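PDB 4Q6J: Lmo0131 protein from Listeria monocytogenes, which probably acts, as a member of the EAL domain family, as a phosphodiesterase specific for cyclic diguanylate. Local coordinates for residues 197-200 and 201-205; 189-192 and 193-197; 164-167 and 168-172; 216-219 and 220-223. All coordinates share one frame; numbering follows the deposited sequence. Where two conformers were deposited one is given.

Contact 1 of 4, residues 197-200 and 201-205; sequences AIVN and LCHDL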
ATOM      1  N   ALA B 197       4.781  27.791  -1.170  1.00 12.02           N
ATOM      2  CA  ALA B 197       5.848  27.099  -1.909  1.00 10.80           C
ATOM      3  C   ALA B 197       5.282  26.255  -3.060  1.00 17.33           C
ATOM      4  O   ALA B 197       5.810  26.251  -4.160  1.00 14.51           O
ATOM      5  CB  ALA B 197       6.627  26.238  -0.976  1.00 12.91           C
ATOM      6  N   ILE B 198       4.190  25.552  -2.808  1.00 13.23           N
ATOM      7  CA  ILE B 198       3.613  24.686  -3.824  1.00 14.44           C
ATOM      8  C   ILE B 198       2.927  25.472  -4.945  1.00 12.01           C
ATOM      9  O   ILE B 198       3.069  25.147  -6.116  1.00 13.76           O
ATOM     10  CB  ILE B 198       2.680  23.622  -3.187  1.00 12.03           C
ATOM     11  CG1 ILE B 198       3.500  22.677  -2.297  1.00 16.34           C
ATOM     12  CG2 ILE B 198       1.922  22.854  -4.236  1.00 14.97           C
ATOM     13  CD1 ILE B 198       4.765  22.119  -2.982  1.00 16.41           C
ATOM     14  N   VAL B 199       2.202  26.520  -4.585  1.00 10.71           N
ATOM     15  CA  VAL B 199       1.614  27.379  -5.597  1.00 12.41           C
ATOM     16  C   VAL B 199       2.652  28.026  -6.522  1.00 11.83           C
ATOM     17  O   VAL B 199       2.511  27.976  -7.728  1.00 11.97           O
ATOM     18  CB  VAL B 199       0.722  28.459  -4.960  1.00 11.84           C
ATOM     19  CG1 VAL B 199       0.280  29.475  -6.002  1.00 11.21           C
ATOM     20  CG2 VAL B 199      -0.457  27.815  -4.277  1.00 11.76           C
ATOM     21  N   ASN B 200       3.693  28.619  -5.945  0.52 13.65           N
ATOM     22  CA  ASN B 200       4.743  29.257  -6.746  0.52 11.76           C
ATOM     23  C   ASN B 200       5.520  28.249  -7.601  0.52 12.24           C
ATOM     24  O   ASN B 200       5.977  28.570  -8.691  0.52 12.60           O
ATOM     25  CB  ASN B 200       5.693  30.073  -5.868  0.52 17.35           C
ATOM     26  CG  ASN B 200       6.712  30.867  -6.681  0.52 27.53           C
ATOM     27  OD1 ASN B 200       7.888  30.504  -6.741  0.52 34.06           O
ATOM     28  ND2 ASN B 200       6.264  31.955  -7.310  0.52 22.46           N
ATOM     29  N   LEU B 201       5.651  27.024  -7.100  1.00 13.97           N
ATOM     30  CA  LEU B 201       6.266  25.956  -7.862  1.00 10.81           C
ATOM     31  C   LEU B 201       5.414  25.634  -9.102  1.00 12.56           C
ATOM     32  O   LEU B 201       5.920  25.564 -10.218  1.00 11.53           O
ATOM     33  CB  LEU B 201       6.439  24.726  -6.993  1.00 12.19           C
ATOM     34  CG  LEU B 201       6.920  23.462  -7.739  1.00 14.77           C
ATOM     35  CD1 LEU B 201       8.247  23.669  -8.519  1.00 15.69           C
ATOM     36  CD2 LEU B 201       6.995  22.284  -6.772  1.00 14.28           C
ATOM     37  N   CYS B 202       4.118  25.422  -8.899  0.76 11.69           N
ATOM     38  CA  CYS B 202       3.197  25.188 -10.010  0.76 12.65           C
ATOM     39  C   CYS B 202       3.234  26.286 -11.062  0.76 13.09           C
ATOM     40  O   CYS B 202       3.230  26.010 -12.260  0.76 13.36           O
ATOM     41  CB  CYS B 202       1.803  25.029  -9.474  0.76 12.71           C
ATOM     42  SG  CYS B 202       1.688  23.486  -8.607  0.76 16.62           S
ATOM     43  N   HIS B 203       3.282  27.528 -10.601  1.00 12.76           N
ATOM     44  CA  HIS B 203       3.379  28.671 -11.494  1.00 11.63           C
ATOM     45  C   HIS B 203       4.722  28.713 -12.215  1.00 13.96           C
ATOM     46  O   HIS B 203       4.793  28.993 -13.423  1.00 14.84           O
ATOM     47  CB  HIS B 203       3.166  29.949 -10.713  1.00 11.68           C
ATOM     48  CG  HIS B 203       1.768  30.102 -10.200  1.00 12.71           C
ATOM     49  ND1 HIS B 203       1.424  31.026  -9.250  1.00 13.14           N
ATOM     50  CD2 HIS B 203       0.631  29.448 -10.526  1.00 15.21           C
ATOM     51  CE1 HIS B 203       0.127  30.945  -9.010  1.00 11.71           C
ATOM     52  NE2 HIS B 203      -0.374  29.995  -9.770  1.00 12.46           N
ATOM     53  N   ASP B 204       5.788  28.428 -11.481  1.00 10.66           N
ATOM     54  CA  ASP B 204       7.116  28.329 -12.091  1.00 13.60           C
ATOM     55  C   ASP B 204       7.215  27.146 -13.055  1.00 17.36           C
ATOM     56  O   ASP B 204       7.996  27.185 -13.985  1.00 15.52           O
ATOM     57  CB  ASP B 204       8.193  28.242 -11.023  1.00 16.01           C
ATOM     58  CG  ASP B 204       8.335  29.535 -10.247  1.00 16.21           C
ATOM     59  OD1 ASP B 204       7.716  30.550 -10.610  1.00 17.30           O
ATOM     60  OD2 ASP B 204       9.075  29.541  -9.263  1.00 22.20           O
ATOM     61  N   LEU B 205       6.409  26.113 -12.860  1.00 15.15           N
ATOM     62  CA  LEU B 205       6.278  25.092 -13.877  1.00 18.22           C
ATOM     63  C   LEU B 205       5.318  25.495 -15.013  1.00 16.74           C
ATOM     64  O   LEU B 205       5.150  24.746 -15.968  1.00 24.94           O
ATOM     65  CB  LEU B 205       5.812  23.795 -13.252  1.00 15.73           C
ATOM     66  CG  LEU B 205       6.878  23.224 -12.342  1.00 13.46           C
ATOM     67  CD1 LEU B 205       6.292  22.051 -11.595  1.00 12.63           C
ATOM     68  CD2 LEU B 205       8.139  22.857 -13.144  1.00 16.38           C
TER

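Contact 2 of 4, residues 189-192 and 193-197; sequences RKQQ and IIIRA. With PO4 (phosphate ion), chain M.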
ATOM      1  N   ARG B 189       1.291  28.120  10.622  1.00 16.07           N
ATOM      2  CA  ARG B 189       2.267  28.847   9.835  1.00 15.09           C
ATOM      3  C   ARG B 189       3.051  27.946   8.869  1.00 11.80           C
ATOM      4  O   ARG B 189       3.306  28.344   7.755  1.00 17.37           O
ATOM      5  CB  ARG B 189       3.237  29.644  10.698  1.00 15.28           C
ATOM      6  CG  ARG B 189       4.287  30.297   9.822  1.00 18.18           C
ATOM      7  CD  ARG B 189       5.201  31.200  10.566  1.00 27.74           C
ATOM      8  NE  ARG B 189       5.718  30.590  11.775  1.00 30.56           N
ATOM      9  CZ  ARG B 189       6.472  31.232  12.651  1.00 35.02           C
ATOM     10  NH1 ARG B 189       6.795  32.494  12.441  1.00 29.04           N
ATOM     11  NH2 ARG B 189       6.903  30.611  13.735  1.00 43.57           N
ATOM     12  N   LYS B 190       3.433  26.751   9.296  1.00 13.77           N
ATOM     13  CA  LYS B 190       4.159  25.872   8.414  1.00 11.30           C
ATOM     14  C   LYS B 190       3.325  25.549   7.164  1.00 13.40           C
ATOM     15  O   LYS B 190       3.845  25.517   6.065  1.00 11.89           O
ATOM     16  CB  LYS B 190       4.520  24.568   9.128  1.00 13.64           C
ATOM     17  CG  LYS B 190       5.497  24.694  10.254  1.00 15.36           C
ATOM     18  CD  LYS B 190       5.744  23.333  10.983  1.00 16.44           C
ATOM     19  CE  LYS B 190       6.620  22.370  10.168  1.00 19.23           C
ATOM     20  NZ  LYS B 190       7.045  21.105  10.852  1.00 22.57           N
ATOM     21  N   GLN B 191       2.022  25.310   7.333  1.00 14.75           N
ATOM     22  CA  GLN B 191       1.189  24.958   6.188  1.00 13.03           C
ATOM     23  C   GLN B 191       0.986  26.157   5.296  1.00 11.61           C
ATOM     24  O   GLN B 191       0.832  26.015   4.087  1.00 15.98           O
ATOM     25  CB  GLN B 191      -0.143  24.340   6.627  1.00 14.94           C
ATOM     26  CG  GLN B 191      -1.023  23.801   5.495  1.00 14.10           C
ATOM     27  CD  GLN B 191      -0.351  22.689   4.714  1.00 16.51           C
ATOM     28  OE1 GLN B 191       0.693  22.164   5.131  1.00 16.29           O
ATOM     29  NE2 GLN B 191      -0.941  22.315   3.572  1.00 13.36           N
ATOM     30  N   GLN B 192       0.978  27.340   5.881  1.00 12.70           N
ATOM     31  CA  GLN B 192       0.903  28.552   5.048  1.00 15.25           C
ATOM     32  C   GLN B 192       2.133  28.700   4.172  1.00 11.49           C
ATOM     33  O   GLN B 192       2.052  29.060   2.995  1.00 13.72           O
ATOM     34  CB  GLN B 192       0.677  29.812   5.878  1.00 13.66           C
ATOM     35  CG  GLN B 192      -0.770  29.913   6.370  1.00 12.54           C
ATOM     36  CD  GLN B 192      -1.216  31.343   6.653  1.00 20.64           C
ATOM     37  OE1 GLN B 192      -0.798  32.274   5.965  1.00 18.75           O
ATOM     38  NE2 GLN B 192      -2.080  31.516   7.664  1.00 13.99           N
ATOM     39  N   ILE B 193       3.278  28.403   4.752  1.00  9.40           N
ATOM     40  CA  ILE B 193       4.507  28.424   3.992  1.00 14.17           C
ATOM     41  C   ILE B 193       4.507  27.317   2.924  1.00 12.69           C
ATOM     42  O   ILE B 193       4.948  27.533   1.788  1.00 14.35           O
ATOM     43  CB  ILE B 193       5.719  28.338   4.920  1.00 11.26           C
ATOM     44  CG1 ILE B 193       5.801  29.611   5.752  1.00 13.52           C
ATOM     45  CG2 ILE B 193       6.983  28.216   4.128  1.00 14.17           C
ATOM     46  CD1 ILE B 193       6.622  29.467   6.961  1.00 17.85           C
ATOM     47  N   ILE B 194       3.987  26.149   3.274  1.00  9.64           N
ATOM     48  CA  ILE B 194       3.996  25.037   2.343  1.00 10.82           C
ATOM     49  C   ILE B 194       3.122  25.326   1.139  1.00 12.01           C
ATOM     50  O   ILE B 194       3.522  25.104  -0.012  1.00 12.89           O
ATOM     51  CB  ILE B 194       3.554  23.744   3.012  1.00 13.67           C
ATOM     52  CG1 ILE B 194       4.618  23.265   3.994  1.00 13.95           C
ATOM     53  CG2 ILE B 194       3.261  22.668   1.960  1.00 14.50           C
ATOM     54  CD1 ILE B 194       4.121  22.262   4.991  1.00 12.42           C
ATOM     55  N   ILE B 195       1.921  25.829   1.404  1.00 11.65           N
ATOM     56  CA  ILE B 195       1.006  26.154   0.334  1.00 10.04           C
ATOM     57  C   ILE B 195       1.654  27.141  -0.604  1.00  8.86           C
ATOM     58  O   ILE B 195       1.608  26.966  -1.806  1.00 12.47           O
ATOM     59  CB  ILE B 195      -0.305  26.765   0.854  1.00 10.85           C
ATOM     60  CG1 ILE B 195      -1.098  25.726   1.656  1.00 15.29           C
ATOM     61  CG2 ILE B 195      -1.135  27.266  -0.321  1.00 13.86           C
ATOM     62  CD1 ILE B 195      -2.180  26.340   2.552  1.00 14.87           C
ATOM     63  N   ARG B 196       2.256  28.180  -0.053  0.50 10.40           N
ATOM     64  CA  ARG B 196       2.811  29.209  -0.900  0.50 10.45           C
ATOM     65  C   ARG B 196       3.925  28.616  -1.768  0.50 11.58           C
ATOM     66  O   ARG B 196       3.985  28.879  -2.963  0.50 12.42           O
ATOM     67  CB  ARG B 196       3.304  30.383  -0.069  0.50  8.51           C
ATOM     68  CG  ARG B 196       3.777  31.537  -0.917  0.50 11.51           C
ATOM     69  CD  ARG B 196       4.204  32.747  -0.112  0.50 13.53           C
ATOM     70  NE  ARG B 196       3.105  33.462   0.541  0.50 14.47           N
ATOM     71  CZ  ARG B 196       2.435  34.475  -0.002  0.50 10.23           C
ATOM     72  NH1 ARG B 196       1.478  35.065   0.680  0.50 13.63           N
ATOM     73  NH2 ARG B 196       2.714  34.890  -1.226  0.50 16.41           N
ATOM     74  N   ALA B 197       4.781  27.791  -1.170  1.00 12.02           N
ATOM     75  CA  ALA B 197       5.848  27.099  -1.909  1.00 10.80           C
ATOM     76  C   ALA B 197       5.282  26.255  -3.060  1.00 17.33           C
ATOM     77  O   ALA B 197       5.810  26.251  -4.160  1.00 14.51           O
ATOM     78  CB  ALA B 197       6.627  26.238  -0.976  1.00 12.91           C
TER
HETATM   79  P   PO4 M 302       7.200  35.089  10.640  1.00 31.80           P
HETATM   80  O1  PO4 M 302       7.943  35.589   9.430  1.00 38.37           O
HETATM   81  O2  PO4 M 302       8.109  35.244  11.835  1.00 39.77           O
HETATM   82  O3  PO4 M 302       5.893  35.831  10.772  1.00 25.40           O
HETATM   83  O4  PO4 M 302       6.923  33.627  10.437  1.00 24.09           O

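Contact 3 of 4, residues 164-167 and 168-172; sequences LAYL and RSLPI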
ATOM      1  N   LEU B 164       5.203  14.359  -6.186  1.00 14.45           N
ATOM      2  CA  LEU B 164       6.314  15.061  -6.809  1.00 18.93           C
ATOM      3  C   LEU B 164       6.808  14.420  -8.098  1.00 15.67           C
ATOM      4  O   LEU B 164       7.229  15.113  -8.999  1.00 16.47           O
ATOM      5  CB  LEU B 164       7.458  15.290  -5.828  1.00 16.41           C
ATOM      6  CG  LEU B 164       7.222  16.525  -4.974  1.00 16.63           C
ATOM      7  CD1 LEU B 164       8.430  16.766  -4.089  1.00 19.19           C
ATOM      8  CD2 LEU B 164       6.934  17.760  -5.797  1.00 18.54           C
ATOM      9  N   ALA B 165       6.787  13.090  -8.145  1.00 15.56           N
ATOM     10  CA  ALA B 165       7.206  12.347  -9.331  1.00 15.80           C
ATOM     11  C   ALA B 165       6.185  12.468 -10.454  1.00 17.69           C
ATOM     12  O   ALA B 165       6.544  12.580 -11.615  1.00 16.62           O
ATOM     13  CB  ALA B 165       7.426  10.928  -9.004  1.00 14.91           C
ATOM     14  N   TYR B 166       4.908  12.430 -10.102  1.00 19.07           N
ATOM     15  CA  TYR B 166       3.866  12.762 -11.056  1.00 17.49           C
ATOM     16  C   TYR B 166       4.104  14.130 -11.671  1.00 13.81           C
ATOM     17  O   TYR B 166       4.052  14.322 -12.887  1.00 19.44           O
ATOM     18  CB  TYR B 166       2.508  12.744 -10.374  1.00 17.66           C
ATOM     19  CG  TYR B 166       1.922  11.371 -10.319  1.00 18.97           C
ATOM     20  CD1 TYR B 166       2.243  10.495  -9.298  1.00 26.74           C
ATOM     21  CD2 TYR B 166       1.048  10.937 -11.290  1.00 31.63           C
ATOM     22  CE1 TYR B 166       1.685   9.211  -9.255  1.00 33.84           C
ATOM     23  CE2 TYR B 166       0.499   9.660 -11.265  1.00 30.78           C
ATOM     24  CZ  TYR B 166       0.814   8.796 -10.257  1.00 32.94           C
ATOM     25  OH  TYR B 166       0.244   7.528 -10.238  1.00 41.56           O
ATOM     26  N   LEU B 167       4.372  15.089 -10.809  1.00 14.11           N
ATOM     27  CA  LEU B 167       4.616  16.444 -11.240  1.00 18.80           C
ATOM     28  C   LEU B 167       5.818  16.552 -12.156  1.00 17.27           C
ATOM     29  O   LEU B 167       5.790  17.275 -13.135  1.00 19.72           O
ATOM     30  CB  LEU B 167       4.828  17.327 -10.013  1.00 17.04           C
ATOM     31  CG  LEU B 167       4.738  18.808 -10.303  1.00 18.72           C
ATOM     32  CD1 LEU B 167       3.523  19.148 -11.131  1.00 19.35           C
ATOM     33  CD2 LEU B 167       4.656  19.497  -8.991  1.00 18.60           C
ATOM     34  N   ARG B 168       6.878  15.823 -11.816  1.00 15.49           N
ATOM     35  CA  ARG B 168       8.109  15.810 -12.578  1.00 15.17           C
ATOM     36  C   ARG B 168       7.946  15.160 -13.947  1.00 21.81           C
ATOM     37  O   ARG B 168       8.363  15.721 -14.946  1.00 21.37           O
ATOM     38  CB  ARG B 168       9.172  15.053 -11.791  1.00 17.48           C
ATOM     39  CG  ARG B 168      10.386  14.726 -12.592  1.00 14.92           C
ATOM     40  CD  ARG B 168      11.334  13.819 -11.844  1.00 18.51           C
ATOM     41  NE  ARG B 168      12.644  13.826 -12.488  1.00 13.22           N
ATOM     42  CZ  ARG B 168      13.760  13.351 -11.950  1.00 13.16           C
ATOM     43  NH1 ARG B 168      13.764  12.816 -10.743  1.00 17.91           N
ATOM     44  NH2 ARG B 168      14.869  13.428 -12.634  1.00 16.52           N
ATOM     45  N   SER B 169       7.304  13.994 -13.997  1.00 18.77           N
ATOM     46  CA  SER B 169       7.364  13.167 -15.189  1.00 16.34           C
ATOM     47  C   SER B 169       6.075  12.999 -16.015  1.00 21.06           C
ATOM     48  O   SER B 169       6.059  12.235 -16.985  1.00 19.33           O
ATOM     49  CB  SER B 169       7.961  11.814 -14.829  1.00 24.29           C
ATOM     50  OG  SER B 169       9.153  11.995 -14.085  1.00 21.13           O
ATOM     51  N   LEU B 170       5.010  13.704 -15.645  1.00 16.20           N
ATOM     52  CA  LEU B 170       3.802  13.749 -16.467  1.00 13.54           C
ATOM     53  C   LEU B 170       3.551  15.180 -16.963  1.00 24.02           C
ATOM     54  O   LEU B 170       4.082  16.130 -16.390  1.00 26.15           O
ATOM     55  CB  LEU B 170       2.608  13.222 -15.674  1.00 15.30           C
ATOM     56  CG  LEU B 170       2.702  11.743 -15.325  1.00 17.69           C
ATOM     57  CD1 LEU B 170       1.471  11.369 -14.575  1.00 16.48           C
ATOM     58  CD2 LEU B 170       2.834  10.959 -16.590  1.00 13.17           C
ATOM     59  N   PRO B 171       2.761  15.344 -18.036  1.00 14.20           N
ATOM     60  CA  PRO B 171       2.578  16.691 -18.588  1.00 15.58           C
ATOM     61  C   PRO B 171       1.392  17.444 -17.943  1.00 12.58           C
ATOM     62  O   PRO B 171       0.434  17.826 -18.578  1.00 15.27           O
ATOM     63  CB  PRO B 171       2.356  16.415 -20.072  1.00 14.00           C
ATOM     64  CG  PRO B 171       1.607  15.175 -20.072  1.00 14.32           C
ATOM     65  CD  PRO B 171       2.187  14.326 -18.927  1.00 12.68           C
ATOM     66  N   ILE B 172       1.518  17.679 -16.646  1.00 13.45           N
ATOM     67  CA  ILE B 172       0.463  18.247 -15.828  1.00 10.37           C
ATOM     68  C   ILE B 172       0.257  19.752 -16.072  1.00 12.70           C
ATOM     69  O   ILE B 172       1.217  20.518 -16.123  1.00 13.15           O
ATOM     70  CB  ILE B 172       0.770  18.003 -14.328  1.00 14.00           C
ATOM     71  CG1 ILE B 172       1.096  16.535 -14.057  1.00 12.38           C
ATOM     72  CG2 ILE B 172      -0.375  18.446 -13.477  1.00 18.48           C
ATOM     73  CD1 ILE B 172       0.056  15.609 -14.559  1.00 15.07           C
TER

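Contact 4 of 4, residues 216-219 and 220-223; sequences DMEQ and VEKL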
ATOM      1  N   ASP B 216     -14.936  28.397   3.686  1.00 14.04           N
ATOM      2  CA  ASP B 216     -15.281  29.708   4.247  1.00 11.57           C
ATOM      3  C   ASP B 216     -14.473  30.878   3.689  1.00 13.04           C
ATOM      4  O   ASP B 216     -13.438  30.692   3.061  1.00 14.37           O
ATOM      5  CB  ASP B 216     -15.266  29.686   5.784  1.00 18.28           C
ATOM      6  CG  ASP B 216     -13.859  29.567   6.386  1.00 18.64           C
ATOM      7  OD1 ASP B 216     -12.879  30.068   5.840  1.00 19.65           O
ATOM      8  OD2 ASP B 216     -13.736  28.990   7.469  1.00 24.17           O
HETATM    9  N   MSE B 217     -14.967  32.080   3.939  1.00 13.36           N
HETATM   10  CA  MSE B 217     -14.376  33.281   3.382  1.00 18.51           C
HETATM   11  C   MSE B 217     -12.951  33.565   3.917  1.00 11.94           C
HETATM   12  O   MSE B 217     -12.141  34.108   3.221  1.00 13.41           O
HETATM   13  CB  MSE B 217     -15.334  34.475   3.590  1.00 24.40           C
HETATM   14  CG  MSE B 217     -14.929  35.770   2.876  1.00 37.54           C
HETATM   15 SE   MSE B 217     -14.846  35.622   0.936  0.93 35.67          SE
HETATM   16  CE  MSE B 217     -13.199  36.597   0.663  1.00 28.85           C
ATOM     17  N   GLU B 218     -12.662  33.181   5.158  0.50 11.93           N
ATOM     18  CA  GLU B 218     -11.326  33.385   5.704  0.50 13.68           C
ATOM     19  C   GLU B 218     -10.287  32.564   4.926  0.50 17.37           C
ATOM     20  O   GLU B 218      -9.161  33.023   4.701  0.50 15.44           O
ATOM     21  CB  GLU B 218     -11.277  33.082   7.210  0.50 16.65           C
ATOM     22  CG  GLU B 218     -11.989  34.124   8.079  0.50 16.31           C
ATOM     23  CD  GLU B 218     -11.891  33.865   9.598  0.50 27.58           C
ATOM     24  OE1 GLU B 218     -10.908  33.245  10.063  0.50 28.36           O
ATOM     25  OE2 GLU B 218     -12.807  34.304  10.335  0.50 22.37           O
ATOM     26  N   GLN B 219     -10.676  31.358   4.509  1.00 13.64           N
ATOM     27  CA  GLN B 219      -9.855  30.568   3.600  1.00  9.85           C
ATOM     28  C   GLN B 219      -9.668  31.277   2.275  1.00 11.96           C
ATOM     29  O   GLN B 219      -8.560  31.310   1.761  1.00 14.09           O
ATOM     30  CB  GLN B 219     -10.465  29.193   3.337  1.00 14.34           C
ATOM     31  CG  GLN B 219     -10.094  28.149   4.378  1.00 14.40           C
ATOM     32  CD  GLN B 219     -10.915  26.879   4.243  1.00 14.92           C
ATOM     33  OE1 GLN B 219     -12.115  26.913   3.981  1.00 14.62           O
ATOM     34  NE2 GLN B 219     -10.263  25.752   4.414  1.00 13.37           N
ATOM     35  N   VAL B 220     -10.745  31.815   1.714  1.00 10.49           N
ATOM     36  CA  VAL B 220     -10.653  32.524   0.450  1.00 11.80           C
ATOM     37  C   VAL B 220      -9.647  33.668   0.509  1.00 16.88           C
ATOM     38  O   VAL B 220      -8.819  33.865  -0.388  1.00 13.92           O
ATOM     39  CB  VAL B 220     -12.006  33.064   0.022  1.00 12.83           C
ATOM     40  CG1 VAL B 220     -11.849  33.975  -1.209  1.00 14.25           C
ATOM     41  CG2 VAL B 220     -12.952  31.901  -0.263  1.00 14.44           C
ATOM     42  N   GLU B 221      -9.714  34.417   1.596  1.00 12.78           N
ATOM     43  CA  GLU B 221      -8.802  35.529   1.776  1.00 12.39           C
ATOM     44  C   GLU B 221      -7.338  35.044   1.698  1.00 11.74           C
ATOM     45  O   GLU B 221      -6.537  35.622   0.965  1.00 14.33           O
ATOM     46  CB  GLU B 221      -9.088  36.227   3.099  1.00 12.14           C
ATOM     47  CG  GLU B 221     -10.405  36.954   3.099  1.00 13.32           C
ATOM     48  CD  GLU B 221     -10.807  37.436   4.490  1.00 21.34           C
ATOM     49  OE1 GLU B 221     -10.130  37.081   5.477  1.00 23.81           O
ATOM     50  OE2 GLU B 221     -11.800  38.176   4.602  1.00 16.42           O
ATOM     51  N   LYS B 222      -7.008  33.976   2.437  1.00 12.88           N
ATOM     52  CA  LYS B 222      -5.638  33.465   2.504  1.00 12.14           C
ATOM     53  C   LYS B 222      -5.170  32.918   1.179  1.00  9.47           C
ATOM     54  O   LYS B 222      -4.074  33.192   0.738  1.00 13.94           O
ATOM     55  CB  LYS B 222      -5.528  32.367   3.547  1.00 12.89           C
ATOM     56  CG  LYS B 222      -5.803  32.870   4.949  1.00 15.09           C
ATOM     57  CD  LYS B 222      -5.513  31.824   5.989  1.00 18.66           C
ATOM     58  CE  LYS B 222      -5.838  32.346   7.390  1.00 17.76           C
ATOM     59  NZ  LYS B 222      -7.303  32.363   7.642  1.00 14.59           N
ATOM     60  N   LEU B 223      -6.017  32.128   0.552  1.00 13.80           N
ATOM     61  CA  LEU B 223      -5.639  31.453  -0.679  1.00 12.43           C
ATOM     62  C   LEU B 223      -5.501  32.453  -1.810  1.00 13.01           C
ATOM     63  O   LEU B 223      -4.600  32.311  -2.622  1.00 14.53           O
ATOM     64  CB  LEU B 223      -6.622  30.320  -1.007  1.00 11.92           C
ATOM     65  CG  LEU B 223      -6.713  29.288   0.118  1.00 15.59           C
ATOM     66  CD1 LEU B 223      -7.943  28.389  -0.063  1.00 11.23           C
ATOM     67  CD2 LEU B 223      -5.383  28.492   0.267  1.00 11.41           C
TER

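Contact 1 of 4, residues 197-200 and 201-205
Leu-201 follows directly on Asn-200 and donates its backbone N to Ala-197 O at 3.0 Å. Its isobutyl group leaves the helix on the same flank as Ile-198, where Leu-201 CD2 and Ile-198 CD1 approach only to 4.4 Å. Leu-201 also packs on Ile-193 of the second subunit, so a branched apolar side chain suits a flank facing another protein surface. At Cys-202 the next backbone bond, N to Ile-198 O, is nearly straight, with an N-H...O angle of 172°. The small Cys-202 side chain is buried, as is that of Ile-198.

This is the last part of helix 189-204, the helical link between strands 174-177 and 208-211 in a beta-alpha-beta unit of the TIM-barrel-like EAL domain. One turn on from Val-199, His-203 sets its imidazole alongside the valine, and CE1 comes to 3.4 Å from Val-199 CG1. With CG anti to its own carbonyl carbon (chi1 -68°), the ring leans back along the helix and places one face over Val-199 O, which lies nearer the rim than the centre. Its polar tip is used as well, NE2 being hydrogen-bonded to Asp-229.

Asp-204, on an exposed flank suited to a charge, donates its backbone N to Asn-200 O at 2.8 Å. Its carboxylate folds back, bringing CG to 3.0 Å from Asn-200 O.

Contact 2 of 4, residues 189-192 and 193-197
Ile-193 rests on the turn begun by Arg-189, at the start of helix 189-204, the helix of the beta-alpha-beta unit between parallel strands 174-177 and 208-211 of the barrel. The backbone N of Ile-193 donates to Arg-189 O at 3.0 Å. Its side chain runs beside that of Arg-189, pointing the same way, so that CD1 meets the methylene CG at 3.8 Å. With CG1 anti to its own carbonyl carbon (chi1 -67°), the longer branch reaches back along the helix over Arg-189 O. Isoleucine suits this place because the position lies at the interface, where Ile-193 packs among Leu-201, Asp-204 and Leu-205 of the second subunit.

Gln-191 is buried, and its chain bends at chi2 (61°), which turns the amide toward the following turn. There OE1 comes to 3.4 Å from Ile-194 CD1, while NE2 lies 3.9 Å from Ile-195 CG1, the glutamine and Ile-195 side chains meeting at about a right angle. The backbone O of Gln-191 receives Ile-195 N along a nearly straight N-H...O line of 168°.

Gln-192 is less enclosed, its side chain extended. A buried amide needs a polar partner, and both glutamines tie the helix to the preceding loop, Gln-191 NE2 donating to Phe-181 O and Gln-192 NE2 to Leu-185 O. Lys-190 sends NZ to Leu-167 O of the second subunit. The backbone O of Gln-192 receives Arg-196 N at 3.2 Å, a longer bond than the 2.9 Å between Lys-190 O and Ile-194 N.

Contact 3 of 4, residues 164-167 and 168-172
Tyr-166 and Leu-170 lie side by side, one turn apart and pointing the same way, with Leu-170 CD1 set obliquely against the tyrosine ring, 3.3 Å from CD2. Both have CG anti to the carbonyl carbon; for Leu-170 (chi1 -66°) this turns CG back toward Tyr-166 and puts CD1 against the ring. The backbone itself sets Leu-170 CB 3.3 Å from Tyr-166 O. The same oxygen accepts Leu-170 N at 3.0 Å, although Leu-170 is already the first residue to leave helical backbone angles. The chain then turns at Pro-171, the centre of an inverse gamma turn, and brings Ile-172 back against Leu-167, its CB 4.4 Å from Leu-167 CD1. Arg-168 points quite differently: its chain is extended from CG to NE and leads away, to a salt bridge with Asp-188 and hydrogen bonds to Ser-180 O and Ala-183 O, all of the second subunit. A long charged side chain suits this outward place, as apolar ones suit the inward side.

Helix 163-169 links strands 151-154 and 174-177 in a beta-alpha-beta unit of the barrel. Leu-170 fits against Ala-138 and Leu-142 of helix 136-146, Tyr-166 against Met-154, and Ile-172 against Val-152 and Ile-126 of the strands.

Contact 4 of 4, residues 216-219 and 220-223
The flat amide of Gln-219, whose backbone O receives Leu-223 N at 2.9 Å, is held by three hydrogen bonds: Asp-216 N reaches OE1 in the carbonyl plane, Glu-215 N gives OE1 a second bond, and NE2 donates to Ile-182 O. The carboxylate of Asp-216 is met at OD1 by Gln-219 N, 2.9 Å away and nearly in line with the C-O bond. These reciprocal bonds make a capping box, with Asp-216 at the N-cap of helix 217-225. Aspartate suits that position because its short chain, with chi1 at 71°, brings an acceptor to a backbone N-H of the first turn; its negative charge probably also interacts favourably with the helix dipole. This helix precedes strand 230-231 in the last beta-alpha-beta unit along the chain.

Met-217, present as selenomethionine, bends at chi2 and chi3 so that its end curls toward the next turn. Its CE presses on Val-220 CG1 at 3.5 Å, tighter than usual for two carbons, and lies 3.7 Å from the CG of Glu-221, whose side chain crosses it at about a right angle. Val-220 is compact enough for its buried place, and packs also on Phe-231. On the outer side, Lys-222 bends at chi4 and brings NZ back to 3.5 Å from Glu-218 O.

How the contacts relate
Contacts 1 and 2 are successive parts of helix 189-204 and share Ala-197, while contacts 3 and 4 belong to the helices of other beta-alpha-beta units. None is wholly core: each has a buried, mostly apolar flank and a more polar one. Contact 3 has no exposed residue and contact 4 has three. The first three all reach the second subunit, contact 1 mainly through apolar packing and contacts 2 and 3 also through lysine and arginine; contact 4 touches no other chain. A polar capping box marks the helix start in contact 4, while apolar side chains close the helix end in contact 3. Leu-205 and Leu-201 pack on Leu-167, joining contacts 1 and 3, and Gln-192 touches Lys-222, joining 2 and 4.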